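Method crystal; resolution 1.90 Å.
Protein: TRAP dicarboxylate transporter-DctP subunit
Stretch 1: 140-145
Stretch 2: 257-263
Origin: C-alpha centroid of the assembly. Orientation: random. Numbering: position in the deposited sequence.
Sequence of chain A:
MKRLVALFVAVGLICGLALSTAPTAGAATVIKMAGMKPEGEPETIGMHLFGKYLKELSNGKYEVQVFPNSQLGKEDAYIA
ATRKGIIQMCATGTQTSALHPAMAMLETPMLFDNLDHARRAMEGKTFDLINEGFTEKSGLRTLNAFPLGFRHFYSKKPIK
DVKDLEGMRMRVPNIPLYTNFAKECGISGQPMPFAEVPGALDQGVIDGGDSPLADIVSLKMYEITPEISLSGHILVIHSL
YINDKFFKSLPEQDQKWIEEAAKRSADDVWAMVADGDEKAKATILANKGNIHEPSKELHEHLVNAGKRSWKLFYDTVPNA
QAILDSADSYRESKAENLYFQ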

# COMPACT_ATOMS: atom_id res chain seq x y z
N LEU A 140 4.03 5.91 16.29
CA LEU A 140 3.82 6.56 15.00
C LEU A 140 2.40 7.12 14.87
O LEU A 140 1.45 6.57 15.43
CB LEU A 140 4.05 5.59 13.83
CG LEU A 140 5.42 4.88 13.80
CD1 LEU A 140 5.48 3.86 12.72
CD2 LEU A 140 6.52 5.86 13.60
N ARG A 141 2.28 8.19 14.11
CA ARG A 141 1.01 8.80 13.82
C ARG A 141 0.79 8.63 12.34
O ARG A 141 1.64 9.01 11.54
CB ARG A 141 1.09 10.27 14.17
CG ARG A 141 -0.18 11.07 14.13
CD ARG A 141 0.18 12.44 14.72
NE ARG A 141 -0.95 13.33 14.96
CZ ARG A 141 -1.55 13.49 16.13
NH1 ARG A 141 -1.16 12.80 17.19
NH2 ARG A 141 -2.56 14.34 16.24
N THR A 142 -0.36 8.06 11.98
CA THR A 142 -0.71 7.87 10.59
C THR A 142 -1.36 9.14 10.02
O THR A 142 -2.44 9.53 10.46
CB THR A 142 -1.71 6.71 10.54
OG1 THR A 142 -1.16 5.59 11.28
CG2 THR A 142 -1.98 6.28 9.10
N LEU A 143 -0.71 9.80 9.07
CA LEU A 143 -1.17 11.13 8.64
C LEU A 143 -2.18 11.11 7.50
O LEU A 143 -2.88 12.10 7.26
CB LEU A 143 0.02 12.01 8.25
CG LEU A 143 0.97 12.48 9.36
CD1 LEU A 143 2.20 13.20 8.78
CD2 LEU A 143 0.24 13.38 10.37
N ASN A 144 -2.21 10.03 6.73
CA ASN A 144 -3.15 9.98 5.63
C ASN A 144 -3.33 8.54 5.16
O ASN A 144 -2.80 7.61 5.77
CB ASN A 144 -2.67 10.91 4.49
CG ASN A 144 -1.34 10.49 3.86
OD1 ASN A 144 -0.81 9.40 4.12
ND2 ASN A 144 -0.77 11.39 3.06
N ALA A 145 -4.10 8.37 4.09
CA ALA A 145 -4.24 7.08 3.41
C ALA A 145 -4.44 7.35 1.91
O ALA A 145 -5.13 8.29 1.53
CB ALA A 145 -5.40 6.33 3.96
N TRP A 257 0.45 22.48 9.36
CA TRP A 257 1.06 22.44 8.04
C TRP A 257 1.44 21.01 7.57
O TRP A 257 1.30 20.70 6.39
CB TRP A 257 2.33 23.23 8.02
CG TRP A 257 2.19 24.66 8.30
CD1 TRP A 257 1.10 25.43 8.12
CD2 TRP A 257 3.22 25.52 8.82
NE1 TRP A 257 1.37 26.73 8.50
CE2 TRP A 257 2.67 26.81 8.92
CE3 TRP A 257 4.55 25.31 9.20
CZ2 TRP A 257 3.40 27.89 9.40
CZ3 TRP A 257 5.27 26.39 9.66
CH2 TRP A 257 4.70 27.66 9.75
N ILE A 258 1.99 20.21 8.48
CA ILE A 258 2.33 18.81 8.20
C ILE A 258 1.05 18.05 7.80
O ILE A 258 1.01 17.39 6.77
CB ILE A 258 2.97 18.13 9.43
CG1 ILE A 258 4.40 18.61 9.60
CG2 ILE A 258 2.98 16.62 9.29
CD1 ILE A 258 5.09 18.04 10.82
N GLU A 259 0.02 18.19 8.63
CA GLU A 259 -1.28 17.59 8.39
C GLU A 259 -1.94 18.02 7.07
O GLU A 259 -2.51 17.20 6.35
CB GLU A 259 -2.22 17.95 9.54
CG GLU A 259 -2.03 17.13 10.82
CD GLU A 259 -2.66 17.84 12.02
OE1 GLU A 259 -2.79 17.20 13.07
OE2 GLU A 259 -3.05 19.03 11.89
N GLU A 260 -1.88 19.31 6.77
CA GLU A 260 -2.42 19.81 5.51
C GLU A 260 -1.63 19.28 4.32
O GLU A 260 -2.20 18.86 3.30
CB GLU A 260 -2.41 21.34 5.50
N ALA A 261 -0.30 19.32 4.41
CA ALA A 261 0.55 18.75 3.36
C ALA A 261 0.27 17.26 3.14
O ALA A 261 0.20 16.80 1.99
CB ALA A 261 2.00 18.99 3.66
N ALA A 262 0.05 16.51 4.21
CA ALA A 262 -0.30 15.08 4.07
C ALA A 262 -1.65 14.91 3.40
O ALA A 262 -1.82 14.03 2.54
CB ALA A 262 -0.28 14.36 5.39
N LYS A 263 -2.61 15.77 3.74
CA LYS A 263 -3.94 15.64 3.17
C LYS A 263 -3.90 15.98 1.69
O LYS A 263 -4.44 15.25 0.85
CB LYS A 263 -4.94 16.54 3.90
CG LYS A 263 -6.37 16.54 3.32
CD LYS A 263 -6.89 15.11 2.97
CE LYS A 263 -8.43 14.97 3.14
NZ LYS A 263 -9.19 14.80 1.85
O HOH W 1 -2.91 14.82 8.19

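The contact joins Arg141, in the short strand Leu140 to Thr142, and Leu143 and Asn144, in the loop that follows, to one side of a helix that runs through Trp257 to Lys263. It is small, burying 256 Å² over both sides, and the two backbones come nearest at Asn144 and Ala262, whose CA atoms lie 6.0 Å apart.

A single direct hydrogen bond crosses the interface. Asn144 ND2 donates to Ala262 O at 2.9 Å, with an N-H...O angle of 170°, so the bond is both short and nearly straight. The p rotamer of Asn144 (chi1 64°) carries the amide to this carbonyl, and its other end is not left idle: OD1 is satisfied elsewhere in the structure, and one ND2 hydrogen is taken up by Ala262 O, in a residue that is buried as a whole.

A second polar link is made through water 1, which donates to Leu143 O at 2.9 Å and to Glu259 O at 3.0 Å. Two carbonyls cannot bond to each other, and the water supplies the two hydrogens that let both be satisfied across the gap. Glu259 O also accepts from Lys263 N at 3.0 Å, as expected one turn along a helix, so it receives two hydrogen bonds. The same helical pattern accounts for Ala262 N, which donates to Ile258 O at 2.9 Å, and for Ala261 N, which donates to Trp257 O at 2.9 Å.

Alongside these polar links, Leu143 provides the apolar part of the contact. Its CA-to-CB bond points toward the helix, and in the m, t rotamer its CD1 reaches Ile258 CG2 at 3.5 Å, while Leu143 CB packs on Ala262 CB at 3.7 Å. Ala262 CB, itself directed toward the loop, also lies 3.8 Å from Asn144 ND2. The methyl group therefore sits beside both the leucine and the amide that binds its own residue's carbonyl.

At the margin, Arg141 NH2 and Glu259 OE1 are 4.3 Å apart. The carboxylate oxygen lies at the edge of the guanidinium, near its plane, but the separation is too long for a salt bridge or a hydrogen bond. Opposite charges are merely near each other here, and the glutamate, whose CA-to-CB bond points sideways, comes closer to the other stretch at the end of its side chain.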